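Local coordinates for protein uroporphyrin-III C-methyltransferase (Thermus thermophilus, PDB 1VE2) that probably catalyses the S-adenosyl-L-methionine-dependent C-methylation of a uroporphyrin-III-type tetrapyrrole in porphyrin biosynthesis, at residues G9-G13 with V115-A121; T19-V25 with E110-G114; I72-R76 with A101-I107; L125-H131 with L224-L229. The contacts are given in a common frame with arbitrary orientation. Residue numbers count along the deposited sequence, not the author numbering.

Contacts 2 and 3 lie in the domain built on the parallel sheet, contact 1 joins that domain to the start of the other, and contact 4 lies in the mixed-sheet domain. Contacts 2 and 3 pack against alternate residues of strand 4-9, V8 and Y6 for the former and V5 and L7 for the latter, so they cover its two faces. Contacts 1 and 2 touch through G9 and V112, their centres 13 Å apart; V119 of contact 1 meets L129 of contact 4. Contact 1, a phenylalanine on a helix start, sits nearest the chain centre. Contacts 2 and 4 are buried, one with a salt bridge and the other with a tyrosine hydrogen bond; contact 3 is peripheral, apolar toward the sheet, with an arginine-to-carbonyl hydrogen bond at its exposed end.

Contact 1: G9-G13 with V115-A121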
loop_
_atom_site.group_PDB
_atom_site.type_symbol
_atom_site.label_atom_id
_atom_site.label_comp_id
_atom_site.label_asym_id
_atom_site.label_seq_id
_atom_site.Cartn_x
_atom_site.Cartn_y
_atom_site.Cartn_z
ATOM N N GLY A 9 -6.867 8.514 -4.635
ATOM C CA GLY A 9 -6.023 8.455 -3.458
ATOM C C GLY A 9 -5.041 9.617 -3.488
ATOM O O GLY A 9 -4.382 9.854 -4.503
ATOM N N ALA A 10 -4.939 10.348 -2.379
ATOM C CA ALA A 10 -4.027 11.485 -2.304
ATOM C C ALA A 10 -2.665 11.101 -1.735
ATOM O O ALA A 10 -1.768 11.938 -1.650
ATOM C CB ALA A 10 -4.646 12.597 -1.441
ATOM N N GLY A 11 -2.497 9.840 -1.357
ATOM C CA GLY A 11 -1.228 9.437 -0.785
ATOM C C GLY A 11 -1.232 9.834 0.682
ATOM O O GLY A 11 -2.196 10.432 1.151
ATOM N N PHE A 12 -0.158 9.526 1.398
ATOM C CA PHE A 12 -0.072 9.822 2.831
ATOM C C PHE A 12 0.426 11.229 3.179
ATOM O O PHE A 12 0.261 11.687 4.317
ATOM C CB PHE A 12 0.851 8.795 3.496
ATOM C CG PHE A 12 2.299 8.968 3.135
ATOM C CD1 PHE A 12 3.103 9.867 3.830
ATOM C CD2 PHE A 12 2.843 8.294 2.049
ATOM C CE1 PHE A 12 4.423 10.095 3.444
ATOM C CE2 PHE A 12 4.158 8.518 1.661
ATOM C CZ PHE A 12 4.950 9.423 2.359
ATOM N N GLY A 13 1.041 11.912 2.217
ATOM C CA GLY A 13 1.562 13.237 2.503
ATOM C C GLY A 13 1.572 14.237 1.362
ATOM O O GLY A 13 0.536 14.538 0.779
ATOM N N VAL A 115 -0.524 5.896 -2.546
ATOM C CA VAL A 115 0.402 5.305 -1.581
ATOM C C VAL A 115 -0.341 5.369 -0.239
ATOM O O VAL A 115 -0.753 6.444 0.192
ATOM C CB VAL A 115 1.717 6.133 -1.520
ATOM C CG1 VAL A 115 2.573 5.678 -0.366
ATOM C CG2 VAL A 115 2.494 5.961 -2.843
ATOM N N THR A 116 -0.518 4.223 0.412
ATOM C CA THR A 116 -1.276 4.161 1.664
ATOM C C THR A 116 -0.729 4.918 2.859
ATOM O O THR A 116 0.480 5.135 2.990
ATOM C CB THR A 116 -1.513 2.706 2.104
ATOM O OG1 THR A 116 -0.250 2.078 2.375
ATOM C CG2 THR A 116 -2.248 1.946 1.015
ATOM N N SER A 117 -1.664 5.302 3.727
ATOM C CA SER A 117 -1.403 6.052 4.954
ATOM C C SER A 117 -0.558 5.267 5.933
ATOM O O SER A 117 0.120 5.853 6.774
ATOM C CB SER A 117 -2.726 6.417 5.642
ATOM O OG SER A 117 -3.549 7.227 4.817
ATOM N N ALA A 118 -0.621 3.940 5.837
ATOM C CA ALA A 118 0.141 3.074 6.720
ATOM C C ALA A 118 1.435 2.672 6.030
ATOM O O ALA A 118 2.449 3.357 6.154
ATOM C CB ALA A 118 -0.680 1.831 7.078
ATOM N N VAL A 119 1.379 1.574 5.281
ATOM C CA VAL A 119 2.525 1.043 4.553
ATOM C C VAL A 119 3.340 2.071 3.769
ATOM O O VAL A 119 4.570 2.047 3.785
ATOM C CB VAL A 119 2.069 -0.077 3.583
ATOM C CG1 VAL A 119 3.241 -0.572 2.756
ATOM C CG2 VAL A 119 1.451 -1.229 4.377
ATOM N N GLY A 120 2.653 2.966 3.071
ATOM C CA GLY A 120 3.345 3.972 2.291
ATOM C C GLY A 120 4.185 4.910 3.136
ATOM O O GLY A 120 5.319 5.226 2.776
ATOM N N ALA A 121 3.634 5.364 4.260
ATOM C CA ALA A 121 4.357 6.274 5.142
ATOM C C ALA A 121 5.599 5.602 5.708
ATOM O O ALA A 121 6.680 6.190 5.736
ATOM C CB ALA A 121 3.450 6.743 6.282
#
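G9 ends strand 4-9, and its backbone pairs with V112, the end of neighbouring strand 109-112. A classic beta bulge follows, putting A10 and G11 together opposite G87, with backbone hydrogen bonds between A10 and K85 and between G11 and G87. G11 meets the other segment without a side chain: its CA approaches V115 O at 3.2 Å as a CA-H...O contact with 146° at the hydrogen, and its phi/psi of 82/179 would jam a CB against the preceding carbonyl. The run G9-A10-G11-F12-G13 is the glycine-rich turn that follows the first strand in this methyltransferase family, and it faces the linker between the two domains. F12 has the largest buried area of the contact, 97 of 247 Å². Its ring receives a CH-pi contact from A121 CA over one face, 3.9 Å from the centroid and 7° off the normal, while V115 CG1 lies at the ring edge, 3.6 Å from F12 CD2. A CB on G120 would fall 2.1 Å from V115 CG1, so only glycine fits beside the ring. G120 N also bonds to T116 OG1 at 3.1 Å. The F12 carbonyl accepts a hydrogen bond from W190 NE1.

Contact 2: T19-V25 with E110-G114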
loop_
_atom_site.group_PDB
_atom_site.type_symbol
_atom_site.label_atom_id
_atom_site.label_comp_id
_atom_site.label_asym_id
_atom_site.label_seq_id
_atom_site.Cartn_x
_atom_site.Cartn_y
_atom_site.Cartn_z
ATOM N N THR A 19 0.267 9.736 -7.639
ATOM C CA THR A 19 0.644 8.973 -8.829
ATOM C C THR A 19 0.378 9.872 -10.027
ATOM O O THR A 19 -0.305 10.884 -9.904
ATOM C CB THR A 19 -0.191 7.700 -9.001
ATOM O OG1 THR A 19 -1.571 8.049 -9.206
ATOM C CG2 THR A 19 -0.051 6.813 -7.771
ATOM N N LEU A 20 0.899 9.497 -11.188
ATOM C CA LEU A 20 0.710 10.314 -12.383
ATOM C C LEU A 20 -0.759 10.411 -12.791
ATOM O O LEU A 20 -1.205 11.463 -13.257
ATOM C CB LEU A 20 1.552 9.755 -13.540
ATOM C CG LEU A 20 3.057 9.603 -13.273
ATOM C CD1 LEU A 20 3.781 9.336 -14.591
ATOM C CD2 LEU A 20 3.617 10.867 -12.624
ATOM N N LYS A 21 -1.505 9.321 -12.623
ATOM C CA LYS A 21 -2.926 9.312 -12.970
ATOM C C LYS A 21 -3.675 10.243 -12.026
ATOM O O LYS A 21 -4.540 11.017 -12.446
ATOM C CB LYS A 21 -3.510 7.896 -12.856
ATOM C CG LYS A 21 -4.951 7.802 -13.350
ATOM C CD LYS A 21 -5.409 6.367 -13.476
ATOM C CE LYS A 21 -6.847 6.298 -13.969
ATOM N NZ LYS A 21 -7.324 4.888 -14.135
ATOM N N ALA A 22 -3.347 10.158 -10.741
ATOM C CA ALA A 22 -4.008 11.011 -9.761
ATOM C C ALA A 22 -3.815 12.481 -10.155
ATOM O O ALA A 22 -4.748 13.283 -10.077
ATOM C CB ALA A 22 -3.441 10.739 -8.371
ATOM N N LEU A 23 -2.607 12.825 -10.587
ATOM C CA LEU A 23 -2.314 14.192 -11.007
ATOM C C LEU A 23 -3.219 14.597 -12.165
ATOM O O LEU A 23 -3.805 15.672 -12.153
ATOM C CB LEU A 23 -0.854 14.315 -11.454
ATOM C CG LEU A 23 0.241 14.173 -10.402
ATOM C CD1 LEU A 23 1.602 14.135 -11.092
ATOM C CD2 LEU A 23 0.169 15.342 -9.433
ATOM N N ARG A 24 -3.334 13.733 -13.168
ATOM C CA ARG A 24 -4.168 14.059 -14.316
ATOM C C ARG A 24 -5.609 14.277 -13.900
ATOM O O ARG A 24 -6.239 15.247 -14.321
ATOM C CB ARG A 24 -4.116 12.957 -15.383
ATOM C CG ARG A 24 -5.022 13.260 -16.586
ATOM C CD ARG A 24 -4.964 12.177 -17.663
ATOM N NE ARG A 24 -5.575 10.914 -17.242
ATOM C CZ ARG A 24 -6.882 10.734 -17.050
ATOM N NH1 ARG A 24 -7.730 11.737 -17.238
ATOM N NH2 ARG A 24 -7.343 9.548 -16.678
ATOM N N VAL A 25 -6.136 13.375 -13.076
ATOM C CA VAL A 25 -7.511 13.496 -12.622
ATOM C C VAL A 25 -7.760 14.809 -11.888
ATOM O O VAL A 25 -8.785 15.445 -12.106
ATOM C CB VAL A 25 -7.910 12.323 -11.698
ATOM C CG1 VAL A 25 -9.292 12.588 -11.080
ATOM C CG2 VAL A 25 -7.916 11.028 -12.496
ATOM N N GLU A 110 -14.003 5.211 -11.869
ATOM C CA GLU A 110 -12.690 4.586 -11.889
ATOM C C GLU A 110 -12.047 4.870 -10.548
ATOM O O GLU A 110 -12.297 5.917 -9.942
ATOM C CB GLU A 110 -11.796 5.163 -12.990
ATOM C CG GLU A 110 -12.250 4.870 -14.393
ATOM C CD GLU A 110 -11.217 5.268 -15.437
ATOM O OE1 GLU A 110 -11.586 5.336 -16.628
ATOM O OE2 GLU A 110 -10.044 5.504 -15.073
ATOM N N VAL A 111 -11.218 3.943 -10.087
ATOM C CA VAL A 111 -10.530 4.122 -8.814
ATOM C C VAL A 111 -9.049 4.317 -9.122
ATOM O O VAL A 111 -8.454 3.551 -9.887
ATOM C CB VAL A 111 -10.740 2.899 -7.892
ATOM C CG1 VAL A 111 -9.994 3.094 -6.573
ATOM C CG2 VAL A 111 -12.244 2.711 -7.641
ATOM N N VAL A 112 -8.477 5.363 -8.538
ATOM C CA VAL A 112 -7.081 5.726 -8.739
ATOM C C VAL A 112 -6.319 5.483 -7.445
ATOM O O VAL A 112 -6.465 6.236 -6.479
ATOM C CB VAL A 112 -6.977 7.204 -9.130
ATOM C CG1 VAL A 112 -5.520 7.597 -9.363
ATOM C CG2 VAL A 112 -7.813 7.457 -10.373
ATOM N N PRO A 113 -5.508 4.413 -7.406
ATOM C CA PRO A 113 -4.695 4.009 -6.252
ATOM C C PRO A 113 -3.780 5.106 -5.731
ATOM O O PRO A 113 -3.335 5.963 -6.493
ATOM C CB PRO A 113 -3.879 2.834 -6.793
ATOM C CG PRO A 113 -4.763 2.241 -7.824
ATOM C CD PRO A 113 -5.340 3.458 -8.519
ATOM N N GLY A 114 -3.493 5.056 -4.434
ATOM C CA GLY A 114 -2.593 6.015 -3.828
ATOM C C GLY A 114 -1.670 5.298 -2.856
ATOM O O GLY A 114 -1.971 4.192 -2.420
HETATM O O HOH W 1 -2.290 8.884 -5.801
HETATM O O HOH W 2 -2.918 5.740 -9.459
HETATM O O HOH W 3 -6.901 3.460 -12.038
#
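E110 opens the strand side with a salt bridge: its OE2 lies 2.9 Å from K21 NZ, and its OE1 is bridged to K4, so the carboxylate joins a lysine of helix 20-28 to one at the start of strand 4-9. K21 reaches it with all four chi angles near 180°, an extended chain that passes V112, K21 CE standing 3.9 Å from V112 CG2. V111 points its side chain the other way, towards P89 and M90, but its carbonyl is tied in through water 3, which accepts from K21 NZ at 2.6 Å and donates to V111 O at 2.7 Å. V112 has the largest share of the apolar surface. Its CG1 is 3.9 Å from A22 CB and its CG2 is 4.2 Å from V25 CG2. Here an outermost strand of the parallel sheet within this chain, hydrogen-bonded to strand 4-9, meets the helix that follows that strand; the axes of 20-25 and 110-112 approach to 9.3 Å, with 121° between their N-to-C directions, and A22 and V25 also touch V8 and Y6 of strand 4-9. At P113 the carbonyl takes over: P113 O is 3.6 Å from T19 CG2 and receives protons from water 1, which accepts from T19 N, and water 2, which bonds T19 OG1. T19 is the helix N-cap, with A22 N donating to its OG1 at 3.2 Å.

Contact 3: I72-R76 with A101-I107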
loop_
_atom_site.group_PDB
_atom_site.type_symbol
_atom_site.label_atom_id
_atom_site.label_comp_id
_atom_site.label_asym_id
_atom_site.label_seq_id
_atom_site.Cartn_x
_atom_site.Cartn_y
_atom_site.Cartn_z
ATOM N N ILE A 72 -23.032 11.041 -7.108
ATOM C CA ILE A 72 -23.988 10.519 -8.069
ATOM C C ILE A 72 -24.734 11.669 -8.741
ATOM O O ILE A 72 -24.852 11.698 -9.963
ATOM C CB ILE A 72 -24.991 9.556 -7.386
ATOM C CG1 ILE A 72 -24.248 8.293 -6.925
ATOM C CG2 ILE A 72 -26.128 9.189 -8.348
ATOM C CD1 ILE A 72 -25.068 7.360 -6.045
ATOM N N ALA A 73 -25.221 12.624 -7.952
ATOM C CA ALA A 73 -25.946 13.762 -8.515
ATOM C C ALA A 73 -25.085 14.490 -9.552
ATOM O O ALA A 73 -25.536 14.760 -10.664
ATOM C CB ALA A 73 -26.360 14.730 -7.403
ATOM N N LEU A 74 -23.845 14.794 -9.185
ATOM C CA LEU A 74 -22.930 15.493 -10.081
ATOM C C LEU A 74 -22.693 14.766 -11.397
ATOM O O LEU A 74 -22.681 15.392 -12.461
ATOM C CB LEU A 74 -21.592 15.736 -9.380
ATOM C CG LEU A 74 -21.633 16.848 -8.331
ATOM C CD1 LEU A 74 -20.394 16.796 -7.451
ATOM C CD2 LEU A 74 -21.753 18.191 -9.037
ATOM N N ALA A 75 -22.499 13.452 -11.328
ATOM C CA ALA A 75 -22.257 12.659 -12.529
ATOM C C ALA A 75 -23.486 12.641 -13.440
ATOM O O ALA A 75 -23.365 12.652 -14.670
ATOM C CB ALA A 75 -21.873 11.230 -12.145
ATOM N N ARG A 76 -24.667 12.601 -12.839
ATOM C CA ARG A 76 -25.894 12.583 -13.624
ATOM C C ARG A 76 -26.126 13.934 -14.299
ATOM O O ARG A 76 -26.845 14.021 -15.295
ATOM C CB ARG A 76 -27.074 12.177 -12.738
ATOM C CG ARG A 76 -27.074 10.676 -12.444
ATOM C CD ARG A 76 -28.154 10.254 -11.464
ATOM N NE ARG A 76 -28.278 8.798 -11.421
ATOM C CZ ARG A 76 -28.890 8.124 -10.453
ATOM N NH1 ARG A 76 -29.440 8.772 -9.432
ATOM N NH2 ARG A 76 -28.954 6.800 -10.504
ATOM N N ALA A 101 -21.956 1.875 -4.379
ATOM C CA ALA A 101 -23.067 2.782 -4.635
ATOM C C ALA A 101 -23.049 3.295 -6.069
ATOM O O ALA A 101 -24.095 3.391 -6.713
ATOM C CB ALA A 101 -23.029 3.951 -3.652
ATOM N N LEU A 102 -21.864 3.608 -6.580
ATOM C CA LEU A 102 -21.766 4.120 -7.942
ATOM C C LEU A 102 -22.170 3.040 -8.934
ATOM O O LEU A 102 -22.914 3.306 -9.883
ATOM C CB LEU A 102 -20.340 4.610 -8.224
ATOM C CG LEU A 102 -19.905 5.818 -7.384
ATOM C CD1 LEU A 102 -18.415 6.052 -7.552
ATOM C CD2 LEU A 102 -20.695 7.052 -7.793
ATOM N N ARG A 103 -21.683 1.822 -8.710
ATOM C CA ARG A 103 -22.016 0.696 -9.573
ATOM C C ARG A 103 -23.528 0.490 -9.582
ATOM O O ARG A 103 -24.147 0.395 -10.637
ATOM C CB ARG A 103 -21.339 -0.589 -9.064
ATOM C CG ARG A 103 -21.605 -1.825 -9.909
ATOM C CD ARG A 103 -20.414 -2.173 -10.814
ATOM N NE ARG A 103 -20.111 -1.118 -11.772
ATOM C CZ ARG A 103 -19.005 -1.062 -12.511
ATOM N NH1 ARG A 103 -18.076 -2.003 -12.407
ATOM N NH2 ARG A 103 -18.826 -0.058 -13.359
ATOM N N ARG A 104 -24.120 0.423 -8.393
ATOM C CA ARG A 104 -25.557 0.210 -8.280
ATOM C C ARG A 104 -26.384 1.358 -8.847
ATOM O O ARG A 104 -27.537 1.160 -9.222
ATOM C CB ARG A 104 -25.926 -0.059 -6.817
ATOM C CG ARG A 104 -25.420 -1.417 -6.344
ATOM C CD ARG A 104 -25.444 -1.602 -4.824
ATOM N NE ARG A 104 -24.960 -2.939 -4.472
ATOM C CZ ARG A 104 -24.762 -3.374 -3.226
ATOM N NH1 ARG A 104 -25.006 -2.581 -2.195
ATOM N NH2 ARG A 104 -24.325 -4.611 -3.014
ATOM N N ALA A 105 -25.803 2.551 -8.919
ATOM C CA ALA A 105 -26.529 3.695 -9.468
ATOM C C ALA A 105 -26.322 3.807 -10.976
ATOM O O ALA A 105 -26.933 4.654 -11.634
ATOM C CB ALA A 105 -26.089 4.985 -8.774
ATOM N N GLY A 106 -25.459 2.956 -11.519
ATOM C CA GLY A 106 -25.175 2.975 -12.945
ATOM C C GLY A 106 -24.306 4.150 -13.366
ATOM O O GLY A 106 -24.387 4.613 -14.502
ATOM N N ILE A 107 -23.466 4.630 -12.449
ATOM C CA ILE A 107 -22.584 5.763 -12.720
ATOM C C ILE A 107 -21.183 5.305 -13.113
ATOM O O ILE A 107 -20.555 4.526 -12.395
ATOM C CB ILE A 107 -22.446 6.671 -11.471
ATOM C CG1 ILE A 107 -23.824 7.154 -11.018
ATOM C CG2 ILE A 107 -21.539 7.852 -11.775
ATOM C CD1 ILE A 107 -24.594 7.912 -12.083
HETATM O O HOH W 4 -27.805 7.303 -13.509
#
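I72 reaches across the groove between two helices and overlaps three residues of the other segment: its CG1 is 3.9 Å from L102 CD2, its CD1 3.8 Å from A105 CB, and its CG2 4.1 Å from I107 CG1. One turn on, A75 CB presses against I107 CG2 at 3.4 Å, the closest apolar approach here. The short axes of 72-76 and 101-105 come within 11.4 Å and cross at -42°, with I72 and L102 the nearest pair of CA atoms at 6.8 Å. Both helices lie over the same face of the parallel sheet, since A75, L102 and I107 all touch V5 of strand 4-9. Helix 95-105 is the crossover element of a beta-alpha-beta unit that joins strand 80-85 to strand 109-112. It ends in a Schellman motif: G106 has phi 74°, I107 N bonds to L102 O at 2.9 Å, G106 N to R103 O at 3.0 Å, and I107 swings back to the contact. R76 covers the exposed end. Its CG lies 3.7 Å from I107 CD1, and its NH2 donates to A105 O at 3.2 Å. Water 4 accepts from R76 NE at 2.6 Å and weakly bonds A105 O at 3.4 Å. The contact is thus mainly hydrophobic against the sheet, while at its exposed end an arginine gives the carbonyl of A105, in the last turn, a side-chain donor.

Contact 4: L125-H131 with L224-L229; sequences LGLPLTH and LYGELL
This is a buried packing of an irregular loop on a short helix in the mixed-sheet domain. The segments run in opposite directions, with CA pairs L125-L229 at 6.3 Å and L127-Y225 at 6.5 Å. G126 has phi/psi 68/32; L127 (-109/125) and P128 (-85/153) are extended; 224-229 winds helically, L229 N bonding to Y225 O at 2.7 Å. Rotamers are m/t for L127 and L228, t/p for L229 and t at chi1 for H131. Y225 (chi1 m, chi2 13°) lays its ring against L127 and P128: L127 CB sits over one face, 4.0 Å from the centroid and 21° off the normal, and Y225 OH donates to P128 O at 2.7 Å. P128 CD is 3.7 Å from L228 CD1, and L127 CD1 4.1 Å from L229 CD1. L224 CD1 lies over the H131 ring face, 3.7 Å from its centroid. Water 6 donates to G126 O and L228 O, each at 2.8 Å. Y225 also touches A183 and L197 of the sheet, and E227 salt-bridges R104 of the second subunit. Helix 119-124 ends in a Schellman motif with G126 as C-prime, and the loop leaving it belongs to the second alpha/beta domain of the tetrapyrrole methylase fold.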
loop_
_atom_site.group_PDB
_atom_site.type_symbol
_atom_site.label_atom_id
_atom_site.label_comp_id
_atom_site.label_asym_id
_atom_site.label_seq_id
_atom_site.Cartn_x
_atom_site.Cartn_y
_atom_site.Cartn_z
ATOM N N LEU A 125 9.820 6.423 5.144
ATOM C CA LEU A 125 10.820 6.608 6.187
ATOM C C LEU A 125 11.871 5.508 6.126
ATOM O O LEU A 125 12.754 5.437 6.983
ATOM C CB LEU A 125 10.166 6.624 7.569
ATOM C CG LEU A 125 9.306 7.857 7.864
ATOM C CD1 LEU A 125 8.644 7.727 9.227
ATOM C CD2 LEU A 125 10.172 9.099 7.807
ATOM N N GLY A 126 11.777 4.664 5.099
ATOM C CA GLY A 126 12.725 3.577 4.929
ATOM C C GLY A 126 12.596 2.505 5.991
ATOM O O GLY A 126 13.582 1.868 6.368
ATOM N N LEU A 127 11.376 2.296 6.472
ATOM C CA LEU A 127 11.132 1.301 7.506
ATOM C C LEU A 127 10.369 0.094 6.951
ATOM O O LEU A 127 9.293 0.244 6.377
ATOM C CB LEU A 127 10.338 1.942 8.640
ATOM C CG LEU A 127 10.956 3.230 9.193
ATOM C CD1 LEU A 127 10.016 3.812 10.235
ATOM C CD2 LEU A 127 12.328 2.952 9.794
ATOM N N PRO A 128 10.919 -1.120 7.128
ATOM C CA PRO A 128 10.296 -2.358 6.646
ATOM C C PRO A 128 9.267 -2.939 7.620
ATOM O O PRO A 128 9.351 -2.714 8.829
ATOM C CB PRO A 128 11.494 -3.280 6.466
ATOM C CG PRO A 128 12.342 -2.918 7.662
ATOM C CD PRO A 128 12.263 -1.389 7.681
ATOM N N LEU A 129 8.296 -3.675 7.079
ATOM C CA LEU A 129 7.255 -4.316 7.874
ATOM C C LEU A 129 7.581 -5.792 8.019
ATOM O O LEU A 129 7.003 -6.490 8.842
ATOM C CB LEU A 129 5.884 -4.157 7.205
ATOM C CG LEU A 129 5.327 -2.733 7.263
ATOM C CD1 LEU A 129 4.012 -2.652 6.490
ATOM C CD2 LEU A 129 5.128 -2.335 8.721
ATOM N N THR A 130 8.504 -6.264 7.190
ATOM C CA THR A 130 8.941 -7.652 7.237
ATOM C C THR A 130 10.454 -7.657 7.085
ATOM O O THR A 130 11.017 -6.738 6.495
ATOM C CB THR A 130 8.321 -8.483 6.101
ATOM O OG1 THR A 130 8.627 -7.872 4.841
ATOM C CG2 THR A 130 6.803 -8.575 6.276
ATOM N N HIS A 131 11.104 -8.688 7.617
ATOM C CA HIS A 131 12.555 -8.799 7.538
ATOM C C HIS A 131 12.964 -10.208 7.951
ATOM O O HIS A 131 12.408 -10.771 8.892
ATOM C CB HIS A 131 13.209 -7.760 8.454
ATOM C CG HIS A 131 14.686 -7.618 8.252
ATOM N ND1 HIS A 131 15.611 -8.175 9.109
ATOM C CD2 HIS A 131 15.398 -7.009 7.275
ATOM C CE1 HIS A 131 16.830 -7.916 8.667
ATOM N NE2 HIS A 131 16.728 -7.211 7.556
ATOM N N LEU A 224 14.553 -2.775 14.388
ATOM C CA LEU A 224 15.522 -2.231 13.440
ATOM C C LEU A 224 15.317 -0.741 13.177
ATOM O O LEU A 224 16.159 -0.094 12.554
ATOM C CB LEU A 224 15.397 -2.945 12.097
ATOM C CG LEU A 224 15.677 -4.440 11.966
ATOM C CD1 LEU A 224 15.276 -4.885 10.568
ATOM C CD2 LEU A 224 17.148 -4.719 12.224
ATOM N N TYR A 225 14.198 -0.205 13.645
ATOM C CA TYR A 225 13.855 1.183 13.378
ATOM C C TYR A 225 14.826 2.251 13.859
ATOM O O TYR A 225 14.958 3.295 13.220
ATOM C CB TYR A 225 12.441 1.456 13.890
ATOM C CG TYR A 225 11.358 0.801 13.038
ATOM C CD1 TYR A 225 11.679 -0.177 12.088
ATOM C CD2 TYR A 225 10.018 1.158 13.180
ATOM C CE1 TYR A 225 10.690 -0.779 11.302
ATOM C CE2 TYR A 225 9.018 0.562 12.398
ATOM C CZ TYR A 225 9.363 -0.403 11.465
ATOM O OH TYR A 225 8.383 -0.997 10.702
ATOM N N GLY A 226 15.511 1.997 14.970
ATOM C CA GLY A 226 16.461 2.974 15.475
ATOM C C GLY A 226 17.588 3.219 14.492
ATOM O O GLY A 226 17.993 4.358 14.259
ATOM N N GLU A 227 18.089 2.148 13.895
ATOM C CA GLU A 227 19.182 2.252 12.946
ATOM C C GLU A 227 18.733 2.706 11.558
ATOM O O GLU A 227 19.523 3.266 10.800
ATOM C CB GLU A 227 19.903 0.902 12.868
ATOM C CG GLU A 227 20.972 0.789 11.790
ATOM C CD GLU A 227 21.753 -0.513 11.887
ATOM O OE1 GLU A 227 21.155 -1.542 12.272
ATOM O OE2 GLU A 227 22.959 -0.515 11.569
ATOM N N LEU A 228 17.461 2.493 11.232
ATOM C CA LEU A 228 16.944 2.871 9.920
ATOM C C LEU A 228 16.176 4.189 9.849
ATOM O O LEU A 228 16.093 4.807 8.785
ATOM C CB LEU A 228 16.054 1.750 9.378
ATOM C CG LEU A 228 16.779 0.480 8.937
ATOM C CD1 LEU A 228 15.762 -0.576 8.524
ATOM C CD2 LEU A 228 17.714 0.809 7.779
ATOM N N LEU A 229 15.619 4.619 10.974
ATOM C CA LEU A 229 14.829 5.844 11.017
ATOM C C LEU A 229 15.499 7.113 10.482
ATOM O O LEU A 229 14.900 7.845 9.692
ATOM C CB LEU A 229 14.333 6.101 12.441
ATOM C CG LEU A 229 13.354 7.270 12.546
ATOM C CD1 LEU A 229 12.163 7.010 11.631
ATOM C CD2 LEU A 229 12.908 7.447 13.990
HETATM O O HOH W 5 14.125 7.794 7.070
HETATM O O HOH W 6 15.867 3.408 6.349
#